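Beta-N-acetylhexosaminidase (Beutenbergia cavernae, PDB 5BU9) probably hydrolyses terminal non-reducing N-acetyl-D-hexosamine residues from N-acetyl-beta-D-hexosaminides, as a member of glycoside hydrolase family 3. Local coordinates at residues N168-S171 against A172-A176; D205-T208 against A209-S213; A233-S236 against Q237-P240; L254-Q258 against L259-G263; R331-L334 against A335-V339. All coordinates share one frame; numbering follows the deposited sequence.

All five are local contacts, each within one continuous stretch of chain. Interaction 1 is buried and largely apolar, a methionine-aromatic pair in mid-helix. Interactions 4 and 5 both close the C-terminal end of a helix through backbone bonds, one partly buried and one at the surface, and their arginines, Arg256 and Arg332, meet at the shared carboxylate of Asp294. Interaction 2, partly buried, and interaction 3, at the surface, are polar turns whose centres lie about 10 Å apart. They follow the two paired short strands 203-204 and 234-235, and the two turns touch each other. Ile238 of interaction 3 also packs on Leu254 of interaction 4.

Interaction 1 (N168-S171 against A172-A176); sequences NAFS and AGMRA
Phe170 and Met174, one turn apart on helix 160-176, run side by side, with the terminal methyl of the methionine, built as selenomethionine, laid over one face of the ring. Met174 CE sits 3.6 Å from the centroid of the Phe170 ring, only 18° off the ring normal, a CH-pi contact. The selenium, Met174 SE, is farther back and oblique, 5.0 Å from the centroid of the Phe170 ring, which makes the pair a Met-aromatic contact as well. Phe170 holds CG trans to its own N (chi1 175°), while the Met174 chain bends at chi2 and chi3 and thereby folds CE back onto the ring. A second i to i+4 pair lies elsewhere on the helix: the extended Arg175 lays a face of its guanidinium over Ser171 CB, with NH1 3.7 Å from that carbon, and its NE forms a salt bridge with Glu180. Beneath both pairs run backbone helix bonds, among them a nearly straight one from Arg175 N to Ser171 O of 2.8 Å. Ser171 OG is tied to Thr181 OG1 of strand 180-186. Met174 packs on Ala114 and Leu121 of helix 107-123, and both Phe170 and Met174 touch Asn129 of strand 128-129.

Interaction 2 (D205-T208 against A209-S213); sequences DVTT and ADDAS
Thr208 and Asp211 close a type I beta turn that leads directly into helix 212-222, for which Asp211 is the N-cap. The turn bond runs from Asp211 N to Thr208 O over 3.1 Å, its donor standing well above the carbonyl plane. Inside it, Thr208 OG1 accepts from Asp210 N at 3.0 Å, an ST turn. The hydroxyl reaches this amide because chi1 of 76° sets it between the backbone N and the carbonyl carbon. A valine in its place would take away OG1 and would probably leave Asp210 N without this acceptor, with the turn less firmly set. The carboxylate of Asp211 divides its work. OD2 caps the helix by accepting from Ser213 N, while OD1 forms a salt bridge with Arg191 and is approached by water 1, so closely that the bond to the water is doubtful. Water 1 donates to Val206 O and accepts from Thr208 N, 3.0 Å from each, and thus bridges the backbone of Val206 and Thr208. On the neighbouring residue, Thr207, the methyl faces Asp211: Thr207 CG2 lies 3.8 Å from Asp211 CB. Thr207 OG1 is hydrogen-bonded to Asp204 and accepts a hydrogen bond from water 2 at 2.8 Å. In the conformer given, Ser213 OG is bonded to Pro187 O and to that water; as the serine has two conformers, both links are less certain. The capping bond itself is short and nearly linear: Ser213 N stands 2.7 Å from Asp211 OD2 on its anti side, with an angle of 172° at the hydrogen.

Interaction 3 (A233-S236 against Q237-P240); sequences AVYS and QIDP
Gln237 folds back over Ser236, its chain bent at chi2 (-61°) until NE2 lies 3.6 Å from Ser236 CB; the same nitrogen makes a weak hydrogen bond to Asp205 O. Ile238 comes next, and its N donates to Tyr235 O at 3.1 Å, with the donor lifted well out of the carbonyl plane. This bond closes a type I beta turn from Tyr235 to Ile238, directly after strand 234-235, which pairs in parallel with strand 203-204 in a small sheet separate from the large one. On the side-chain side, Ile238 CB approaches Tyr235 CB to 4.1 Å, and CD1 lies obliquely to the tyrosine ring, whose hydroxyl is bonded to Gly188 O and Ser231 OG. Asp239 N adds a weak, bent bond to the same Tyr235 O, which thus has two donors. Its own carbonyl is reached through water 3, which accepts from Tyr235 N at 2.9 Å and donates to Asp239 O. The Asp239 carboxylate turns to Ser247 OG and Asp241 N. Pro240 sets its ring carbons beside Ser236 O, CD being 3.8 Å away, and its carbonyl oxygen O lies 3.6 Å from Val234 CG1.

Interaction 4 (L254-Q258 against L259-G263); sequences LLRGQ and LGFDG
Helix 248-258 ends here in a wide turn, and the chain doubles back past Leu255 and Arg256 on its way to strand 264-267. Leu259 N reaches back five residues to Leu254 O over 2.9 Å, the bond of a pi-type turn. The next strong bond skips further: Phe261 N donates to Leu255 O at 3.1 Å. Between them, Gly260 takes a positive phi, and its N makes a weak bond to Gly257 O. Leu255 and Phe261 lie side by side, pointing the same way, with Leu255 CD1 3.8 Å from Phe261 CB; both touch Ile221 of helix 212-222 and Val228 of strand 227-230. Leu259 CD1 meets Leu254 CD1 more loosely, and both leucines rest on Phe186. Arg256 carries the polar part. Its extended chain runs alongside the returning backbone, Arg256 CG lying 3.4 Å from Phe261 O, and at its end Arg256 NH1 donates almost straight (170°) to Gly263 O at 2.9 Å. That oxygen sits at the edge of the guanidinium and close to its plane, which, with the bonds of NH2, helps to fix the rotation of the group. NH2 turns to Asp294 and Gly292 O; Asp294 also pairs with Arg332. Were Arg256 a leucine, Gly263 O would probably lose its side-chain donor and Asp294 one of its two arginine partners. Gly263 N lies above the centre of the Phe261 ring. A positive-phi glycine is a common way to end a helix; here the chain that follows is the return leg of a beta-alpha-beta crossover between parallel strands 227-230 and 264-267 of the TIM barrel.

Interaction 5 (R331-L334 against A335-V339); sequences RRVL and AAKGV
Val333 CG1 lies trans to the backbone nitrogen (chi1 174°), and Lys337 sets its CG opposite its own carbonyl carbon (chi1 -62°) and then runs out extended, which lays the two side chains side by side at the end of helix 320-336. The helix finishes here in a Schellman motif, with Gly338 at positive phi. Its two characteristic bonds reach back into the last turn: Val339 N donates to Leu334 O at 2.9 Å, and inside that loop Gly338 N donates to Ala335 O at 3.1 Å. Leu334 O also receives a weak bond from Lys337 N, whose better partner is Val333 O at 3.1 Å. The chain reversal brings Val339 alongside the helix, its CB 4.3 Å from Leu334 CB, the apolar touch that often accompanies this motif. Farther back, Ala335 and Ala336 bond regularly to Arg331 O and Arg332 O. The Arg331 side chain itself points elsewhere, to a salt bridge with Asp328. The aliphatic part of Lys337 lies along the carbonyl of Val333, with CG 3.4 Å from Val333 O. Its amine is gathered in by Gln13 OE1, Asn39 OD1 and the carbonyls of Gly38 and Pro73, a set of acceptors likely to favour its charged form. Just short of that amine, Lys337 CE rests 4.0 Å from Val333 CG1.

Interaction 1 (N168-S171 against A172-A176)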
loop_
_atom_site.group_PDB
_atom_site.type_symbol
_atom_site.label_atom_id
_atom_site.label_comp_id
_atom_site.label_asym_id
_atom_site.label_seq_id
_atom_site.Cartn_x
_atom_site.Cartn_y
_atom_site.Cartn_z
ATOM N N ASN A 168 8.580 -10.096 8.933
ATOM C CA ASN A 168 9.677 -10.350 7.994
ATOM C C ASN A 168 9.634 -11.794 7.489
ATOM O O ASN A 168 10.045 -12.079 6.362
ATOM C CB ASN A 168 11.043 -10.059 8.628
ATOM C CG ASN A 168 11.314 -8.584 8.759
ATOM O OD1 ASN A 168 10.613 -7.762 8.159
ATOM N ND2 ASN A 168 12.333 -8.233 9.546
ATOM N N ALA A 169 9.138 -12.690 8.339
ATOM C CA ALA A 169 8.978 -14.083 7.977
ATOM C C ALA A 169 7.896 -14.144 6.907
ATOM O O ALA A 169 8.069 -14.784 5.875
ATOM C CB ALA A 169 8.603 -14.897 9.170
ATOM N N PHE A 170 6.801 -13.421 7.149
ATOM C CA PHE A 170 5.655 -13.380 6.230
ATOM C C PHE A 170 6.126 -12.850 4.873
ATOM O O PHE A 170 5.858 -13.452 3.849
ATOM C CB PHE A 170 4.526 -12.527 6.857
ATOM C CG PHE A 170 3.305 -12.284 5.976
ATOM C CD1 PHE A 170 3.296 -11.269 5.022
ATOM C CD2 PHE A 170 2.127 -12.989 6.193
ATOM C CE1 PHE A 170 2.170 -11.005 4.264
ATOM C CE2 PHE A 170 0.997 -12.723 5.442
ATOM C CZ PHE A 170 1.018 -11.725 4.465
ATOM N N SER A 171 6.865 -11.750 4.892
ATOM C CA SER A 171 7.394 -11.146 3.675
ATOM C C SER A 171 8.270 -12.145 2.926
ATOM O O SER A 171 8.140 -12.310 1.710
ATOM C CB SER A 171 8.203 -9.864 4.000
ATOM O OG SER A 171 7.373 -8.798 4.421
ATOM N N ALA A 172 9.156 -12.817 3.656
ATOM C CA ALA A 172 10.083 -13.773 3.041
ATOM C C ALA A 172 9.365 -14.903 2.278
ATOM O O ALA A 172 9.771 -15.255 1.165
ATOM C CB ALA A 172 11.010 -14.344 4.087
ATOM N N GLY A 173 8.300 -15.463 2.856
ATOM C CA GLY A 173 7.552 -16.523 2.193
ATOM C C GLY A 173 6.788 -16.010 0.981
ATOM O O GLY A 173 6.651 -16.670 -0.044
HETATM N N MSE A 174 6.290 -14.798 1.128
HETATM C CA MSE A 174 5.565 -14.119 0.089
HETATM C C MSE A 174 6.504 -13.944 -1.114
HETATM O O MSE A 174 6.179 -14.396 -2.219
HETATM C CB MSE A 174 5.027 -12.783 0.647
HETATM C CG MSE A 174 3.787 -12.236 -0.038
HETATM SE SE MSE A 174 2.097 -13.124 0.350
HETATM C CE MSE A 174 2.558 -13.790 2.106
ATOM N N ARG A 175 7.683 -13.345 -0.887
ATOM C CA ARG A 175 8.695 -13.171 -1.932
ATOM C C ARG A 175 9.122 -14.513 -2.527
ATOM O O ARG A 175 9.344 -14.589 -3.725
ATOM C CB ARG A 175 9.937 -12.448 -1.396
ATOM C CG ARG A 175 9.686 -11.017 -0.969
ATOM C CD ARG A 175 10.969 -10.177 -0.732
ATOM N NE ARG A 175 10.542 -8.914 -0.129
ATOM C CZ ARG A 175 10.688 -8.612 1.155
ATOM N NH1 ARG A 175 11.314 -9.459 1.964
ATOM N NH2 ARG A 175 10.231 -7.456 1.627
ATOM N N ALA A 176 9.228 -15.567 -1.707
ATOM C CA ALA A 176 9.675 -16.878 -2.218
ATOM C C ALA A 176 8.671 -17.433 -3.222
ATOM O O ALA A 176 9.016 -18.274 -4.049
ATOM C CB ALA A 176 9.900 -17.888 -1.074
#

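Interaction 2 (D205-T208 against A209-S213)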
loop_
_atom_site.group_PDB
_atom_site.type_symbol
_atom_site.label_atom_id
_atom_site.label_comp_id
_atom_site.label_asym_id
_atom_site.label_seq_id
_atom_site.Cartn_x
_atom_site.Cartn_y
_atom_site.Cartn_z
ATOM N N ASP A 205 -1.024 11.110 19.353
ATOM C CA ASP A 205 -0.284 11.990 20.258
ATOM C C ASP A 205 0.868 11.313 21.024
ATOM O O ASP A 205 1.394 11.915 21.948
ATOM C CB ASP A 205 -1.244 12.642 21.276
ATOM C CG ASP A 205 -1.896 11.647 22.225
ATOM O OD1 ASP A 205 -1.847 10.422 21.966
ATOM O OD2 ASP A 205 -2.477 12.106 23.238
ATOM N N VAL A 206 1.247 10.084 20.662
ATOM C CA VAL A 206 2.235 9.326 21.458
ATOM C C VAL A 206 3.371 8.735 20.633
ATOM O O VAL A 206 4.451 8.520 21.166
ATOM C CB VAL A 206 1.557 8.195 22.244
ATOM C CG1 VAL A 206 0.747 8.761 23.393
ATOM C CG2 VAL A 206 0.669 7.381 21.301
ATOM N N THR A 207 3.127 8.454 19.349
ATOM C CA THR A 207 4.147 7.839 18.488
ATOM C C THR A 207 5.200 8.869 18.096
ATOM O O THR A 207 4.867 9.842 17.403
ATOM C CB THR A 207 3.505 7.213 17.193
ATOM O OG1 THR A 207 2.532 6.216 17.549
ATOM C CG2 THR A 207 4.565 6.618 16.266
ATOM N N THR A 208 6.446 8.652 18.546
ATOM C CA THR A 208 7.627 9.442 18.143
ATOM C C THR A 208 8.445 8.695 17.087
ATOM O O THR A 208 8.122 7.560 16.748
ATOM C CB THR A 208 8.573 9.743 19.319
ATOM O OG1 THR A 208 9.310 8.558 19.634
ATOM C CG2 THR A 208 7.786 10.194 20.564
ATOM N N ALA A 209 9.500 9.332 16.578
ATOM C CA ALA A 209 10.415 8.704 15.615
ATOM C C ALA A 209 11.189 7.542 16.258
ATOM O O ALA A 209 11.722 6.695 15.561
ATOM C CB ALA A 209 11.397 9.753 15.032
ATOM N N ASP A 210 11.231 7.502 17.590
ATOM C CA ASP A 210 11.906 6.424 18.341
ATOM C C ASP A 210 10.943 5.303 18.743
ATOM O O ASP A 210 11.363 4.311 19.354
ATOM C CB ASP A 210 12.582 6.967 19.629
ATOM C CG ASP A 210 13.610 8.069 19.357
ATOM O OD1 ASP A 210 14.478 7.893 18.467
ATOM O OD2 ASP A 210 13.538 9.121 20.040
ATOM N N ASP A 211 9.658 5.461 18.412
ATOM C CA ASP A 211 8.658 4.478 18.788
ATOM C C ASP A 211 9.070 3.097 18.304
ATOM O O ASP A 211 9.714 2.946 17.271
ATOM C CB ASP A 211 7.265 4.814 18.208
ATOM C CG ASP A 211 6.123 3.989 18.862
ATOM O OD1 ASP A 211 5.554 4.430 19.892
ATOM O OD2 ASP A 211 5.783 2.892 18.354
ATOM N N ALA A 212 8.616 2.102 19.040
ATOM C CA ALA A 212 8.760 0.712 18.670
ATOM C C ALA A 212 8.255 0.441 17.249
ATOM O O ALA A 212 8.838 -0.375 16.526
ATOM C CB ALA A 212 8.027 -0.146 19.666
ATOM N N SER A 213 7.187 1.115 16.838
ATOM C CA SER A 213 6.668 0.895 15.485
ATOM C C SER A 213 7.681 1.372 14.443
ATOM O O SER A 213 7.958 0.668 13.478
ATOM C CB SER A 213 5.325 1.589 15.278
ATOM O OG SER A 213 5.467 2.992 15.346
HETATM O O HOH W 1 6.625 6.515 20.669
HETATM O O HOH W 2 3.208 3.618 16.686
#

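Interaction 3 (A233-S236 against Q237-P240)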
loop_
_atom_site.group_PDB
_atom_site.type_symbol
_atom_site.label_atom_id
_atom_site.label_comp_id
_atom_site.label_asym_id
_atom_site.label_seq_id
_atom_site.Cartn_x
_atom_site.Cartn_y
_atom_site.Cartn_z
ATOM N N ALA A 233 -2.877 9.456 9.336
ATOM C CA ALA A 233 -3.018 10.058 10.660
ATOM C C ALA A 233 -2.085 11.259 10.817
ATOM O O ALA A 233 -1.072 11.352 10.130
ATOM C CB ALA A 233 -2.727 9.014 11.747
ATOM N N VAL A 234 -2.425 12.177 11.717
ATOM C CA VAL A 234 -1.528 13.290 12.026
ATOM C C VAL A 234 -0.724 12.902 13.254
ATOM O O VAL A 234 -1.305 12.505 14.260
ATOM C CB VAL A 234 -2.291 14.592 12.258
ATOM C CG1 VAL A 234 -1.315 15.644 12.630
ATOM C CG2 VAL A 234 -3.042 15.017 10.981
ATOM N N TYR A 235 0.603 12.971 13.163
ATOM C CA TYR A 235 1.479 12.515 14.262
ATOM C C TYR A 235 2.053 13.715 15.017
ATOM O O TYR A 235 3.053 14.274 14.603
ATOM C CB TYR A 235 2.628 11.612 13.729
ATOM C CG TYR A 235 2.080 10.289 13.247
ATOM C CD1 TYR A 235 1.476 10.180 11.992
ATOM C CD2 TYR A 235 2.078 9.167 14.085
ATOM C CE1 TYR A 235 0.885 8.964 11.568
ATOM C CE2 TYR A 235 1.496 7.947 13.671
ATOM C CZ TYR A 235 0.915 7.857 12.408
ATOM O OH TYR A 235 0.379 6.673 11.991
ATOM N N SER A 236 1.414 14.075 16.127
ATOM C CA SER A 236 1.807 15.198 16.976
ATOM C C SER A 236 3.294 15.277 17.287
ATOM O O SER A 236 3.875 16.364 17.288
ATOM C CB SER A 236 1.066 15.127 18.302
ATOM O OG SER A 236 -0.250 15.563 18.165
ATOM N N GLN A 237 3.909 14.132 17.554
ATOM C CA GLN A 237 5.291 14.120 18.070
ATOM C C GLN A 237 6.339 13.993 16.976
ATOM O O GLN A 237 7.534 13.885 17.279
ATOM C CB GLN A 237 5.500 12.956 19.056
ATOM C CG GLN A 237 4.384 12.790 20.079
ATOM C CD GLN A 237 4.234 14.016 20.942
ATOM O OE1 GLN A 237 5.226 14.623 21.344
ATOM N NE2 GLN A 237 2.991 14.408 21.210
ATOM N N ILE A 238 5.897 13.940 15.720
ATOM C CA ILE A 238 6.815 13.812 14.583
ATOM C C ILE A 238 6.569 14.979 13.656
ATOM O O ILE A 238 7.465 15.778 13.419
ATOM C CB ILE A 238 6.659 12.461 13.832
ATOM C CG1 ILE A 238 6.793 11.274 14.792
ATOM C CG2 ILE A 238 7.723 12.346 12.754
ATOM C CD1 ILE A 238 6.403 9.932 14.171
ATOM N N ASP A 239 5.357 15.086 13.123
ATOM C CA ASP A 239 4.989 16.294 12.359
ATOM C C ASP A 239 3.510 16.610 12.489
ATOM O O ASP A 239 2.676 15.956 11.852
ATOM C CB ASP A 239 5.353 16.131 10.891
ATOM C CG ASP A 239 4.916 17.330 10.030
ATOM O OD1 ASP A 239 4.638 18.421 10.548
ATOM O OD2 ASP A 239 4.862 17.174 8.803
ATOM N N PRO A 240 3.183 17.623 13.305
ATOM C CA PRO A 240 1.765 17.907 13.596
ATOM C C PRO A 240 1.072 18.737 12.516
ATOM O O PRO A 240 -0.115 19.018 12.658
ATOM C CB PRO A 240 1.818 18.691 14.913
ATOM C CG PRO A 240 3.212 19.397 14.893
ATOM C CD PRO A 240 4.128 18.425 14.126
HETATM O O HOH W 3 1.891 13.745 10.638
#

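Interaction 4 (L254-Q258 against L259-G263)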
loop_
_atom_site.group_PDB
_atom_site.type_symbol
_atom_site.label_atom_id
_atom_site.label_comp_id
_atom_site.label_asym_id
_atom_site.label_seq_id
_atom_site.Cartn_x
_atom_site.Cartn_y
_atom_site.Cartn_z
ATOM N N LEU A 254 12.344 11.340 7.311
ATOM C CA LEU A 254 12.422 10.224 8.249
ATOM C C LEU A 254 12.578 8.878 7.529
ATOM O O LEU A 254 13.581 8.174 7.698
ATOM C CB LEU A 254 11.181 10.193 9.154
ATOM C CG LEU A 254 11.148 9.090 10.236
ATOM C CD1 LEU A 254 12.406 9.108 11.121
ATOM C CD2 LEU A 254 9.888 9.107 11.082
ATOM N N LEU A 255 11.575 8.530 6.733
ATOM C CA LEU A 255 11.493 7.244 6.029
ATOM C C LEU A 255 12.638 7.068 5.027
ATOM O O LEU A 255 13.416 6.136 5.153
ATOM C CB LEU A 255 10.145 7.112 5.303
ATOM C CG LEU A 255 9.960 5.808 4.529
ATOM C CD1 LEU A 255 10.202 4.595 5.426
ATOM C CD2 LEU A 255 8.565 5.758 3.937
ATOM N N ARG A 256 12.752 7.958 4.039
ATOM C CA ARG A 256 13.827 7.838 3.064
ATOM C C ARG A 256 15.193 8.297 3.610
ATOM O O ARG A 256 16.229 7.732 3.249
ATOM C CB ARG A 256 13.520 8.626 1.791
ATOM C CG ARG A 256 12.316 8.164 1.012
ATOM C CD ARG A 256 12.352 8.752 -0.406
ATOM N NE ARG A 256 11.084 8.515 -1.091
ATOM C CZ ARG A 256 10.788 7.383 -1.716
ATOM N NH1 ARG A 256 11.671 6.402 -1.746
ATOM N NH2 ARG A 256 9.618 7.233 -2.318
ATOM N N GLY A 257 15.209 9.321 4.459
ATOM C CA GLY A 257 16.481 9.866 4.925
ATOM C C GLY A 257 17.090 9.073 6.060
ATOM O O GLY A 257 18.039 8.344 5.846
ATOM N N GLN A 258 16.512 9.201 7.256
ATOM C CA GLN A 258 16.968 8.521 8.478
ATOM C C GLN A 258 17.020 6.994 8.334
ATOM O O GLN A 258 18.047 6.368 8.634
ATOM C CB GLN A 258 16.047 8.872 9.667
ATOM C CG GLN A 258 16.676 9.660 10.803
ATOM C CD GLN A 258 16.946 11.116 10.429
ATOM O OE1 GLN A 258 16.061 11.810 9.907
ATOM N NE2 GLN A 258 18.176 11.587 10.690
ATOM N N LEU A 259 15.904 6.420 7.882
ATOM C CA LEU A 259 15.702 4.976 7.822
ATOM C C LEU A 259 16.302 4.400 6.538
ATOM O O LEU A 259 16.472 3.180 6.417
ATOM C CB LEU A 259 14.199 4.642 7.936
ATOM C CG LEU A 259 13.729 4.285 9.362
ATOM C CD1 LEU A 259 14.175 5.272 10.407
ATOM C CD2 LEU A 259 12.244 4.152 9.451
ATOM N N GLY A 260 16.627 5.289 5.596
ATOM C CA GLY A 260 17.326 4.926 4.374
ATOM C C GLY A 260 16.498 4.159 3.339
ATOM O O GLY A 260 17.042 3.472 2.478
ATOM N N PHE A 261 15.176 4.260 3.409
ATOM C CA PHE A 261 14.352 3.525 2.449
ATOM C C PHE A 261 14.472 4.135 1.042
ATOM O O PHE A 261 14.242 5.331 0.840
ATOM C CB PHE A 261 12.893 3.485 2.912
ATOM C CG PHE A 261 11.974 2.727 1.969
ATOM C CD1 PHE A 261 12.153 1.373 1.740
ATOM C CD2 PHE A 261 10.931 3.379 1.315
ATOM C CE1 PHE A 261 11.305 0.673 0.873
ATOM C CE2 PHE A 261 10.086 2.692 0.438
ATOM C CZ PHE A 261 10.273 1.332 0.224
ATOM N N ASP A 262 14.827 3.283 0.087
ATOM C CA ASP A 262 15.050 3.630 -1.325
ATOM C C ASP A 262 13.947 3.170 -2.290
ATOM O O ASP A 262 14.009 3.465 -3.494
ATOM C CB ASP A 262 16.377 3.012 -1.813
ATOM C CG ASP A 262 17.588 3.764 -1.319
ATOM O OD1 ASP A 262 17.446 4.971 -1.004
ATOM O OD2 ASP A 262 18.682 3.149 -1.255
ATOM N N GLY A 263 12.981 2.404 -1.780
ATOM C CA GLY A 263 12.002 1.744 -2.628
ATOM C C GLY A 263 10.781 2.605 -2.848
ATOM O O GLY A 263 10.865 3.840 -2.829
#

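Interaction 5 (R331-L334 against A335-V339)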
loop_
_atom_site.group_PDB
_atom_site.type_symbol
_atom_site.label_atom_id
_atom_site.label_comp_id
_atom_site.label_asym_id
_atom_site.label_seq_id
_atom_site.Cartn_x
_atom_site.Cartn_y
_atom_site.Cartn_z
ATOM N N ARG A 331 10.580 6.700 -11.798
ATOM C CA ARG A 331 11.790 5.889 -11.909
ATOM C C ARG A 331 11.812 4.820 -10.806
ATOM O O ARG A 331 12.232 3.708 -11.075
ATOM C CB ARG A 331 13.051 6.772 -11.842
ATOM C CG ARG A 331 14.098 6.463 -12.872
ATOM C CD ARG A 331 15.264 7.479 -12.860
ATOM N NE ARG A 331 14.839 8.770 -13.381
ATOM C CZ ARG A 331 14.833 9.894 -12.682
ATOM N NH1 ARG A 331 15.263 9.881 -11.420
ATOM N NH2 ARG A 331 14.422 11.035 -13.254
ATOM N N ARG A 332 11.364 5.139 -9.583
ATOM C CA ARG A 332 11.306 4.116 -8.515
ATOM C C ARG A 332 10.308 3.045 -8.852
ATOM O O ARG A 332 10.541 1.857 -8.600
ATOM C CB ARG A 332 10.937 4.707 -7.158
ATOM C CG ARG A 332 11.955 5.752 -6.694
ATOM C CD ARG A 332 11.663 6.311 -5.329
ATOM N NE ARG A 332 12.448 7.511 -5.119
ATOM C CZ ARG A 332 11.968 8.749 -5.121
ATOM N NH1 ARG A 332 10.666 8.962 -5.262
ATOM N NH2 ARG A 332 12.793 9.783 -4.936
ATOM N N VAL A 333 9.185 3.472 -9.412
ATOM C CA VAL A 333 8.143 2.533 -9.757
ATOM C C VAL A 333 8.607 1.601 -10.889
ATOM O O VAL A 333 8.463 0.384 -10.766
ATOM C CB VAL A 333 6.864 3.249 -10.115
ATOM C CG1 VAL A 333 5.827 2.232 -10.632
ATOM C CG2 VAL A 333 6.338 4.016 -8.887
ATOM N N LEU A 334 9.215 2.146 -11.950
ATOM C CA LEU A 334 9.675 1.278 -13.029
ATOM C C LEU A 334 10.775 0.338 -12.537
ATOM O O LEU A 334 10.812 -0.838 -12.903
ATOM C CB LEU A 334 10.161 2.093 -14.227
ATOM C CG LEU A 334 9.061 2.966 -14.822
ATOM C CD1 LEU A 334 9.635 3.900 -15.858
ATOM C CD2 LEU A 334 7.979 2.119 -15.434
ATOM N N ALA A 335 11.670 0.840 -11.696
ATOM C CA ALA A 335 12.730 -0.012 -11.149
ATOM C C ALA A 335 12.163 -1.136 -10.274
ATOM O O ALA A 335 12.691 -2.236 -10.274
ATOM C CB ALA A 335 13.707 0.806 -10.359
ATOM N N ALA A 336 11.092 -0.868 -9.524
ATOM C CA ALA A 336 10.480 -1.934 -8.738
ATOM C C ALA A 336 9.820 -2.949 -9.680
ATOM O O ALA A 336 9.642 -4.096 -9.326
ATOM C CB ALA A 336 9.463 -1.372 -7.754
ATOM N N LYS A 337 9.443 -2.529 -10.882
ATOM C CA LYS A 337 8.912 -3.470 -11.864
ATOM C C LYS A 337 9.990 -4.131 -12.746
ATOM O O LYS A 337 9.659 -4.889 -13.660
ATOM C CB LYS A 337 7.898 -2.769 -12.759
ATOM C CG LYS A 337 6.681 -2.246 -12.015
ATOM C CD LYS A 337 5.778 -1.460 -12.984
ATOM C CE LYS A 337 4.443 -1.160 -12.342
ATOM N NZ LYS A 337 3.435 -0.615 -13.270
ATOM N N GLY A 338 11.264 -3.837 -12.481
ATOM C CA GLY A 338 12.369 -4.377 -13.267
ATOM C C GLY A 338 12.463 -3.825 -14.692
ATOM O O GLY A 338 12.904 -4.526 -15.607
ATOM N N VAL A 339 12.074 -2.563 -14.876
ATOM C CA VAL A 339 12.006 -1.951 -16.203
ATOM C C VAL A 339 12.980 -0.765 -16.409
ATOM O O VAL A 339 13.054 0.161 -15.585
ATOM C CB VAL A 339 10.555 -1.516 -16.489
ATOM C CG1 VAL A 339 10.482 -0.603 -17.737
ATOM C CG2 VAL A 339 9.660 -2.749 -16.643
#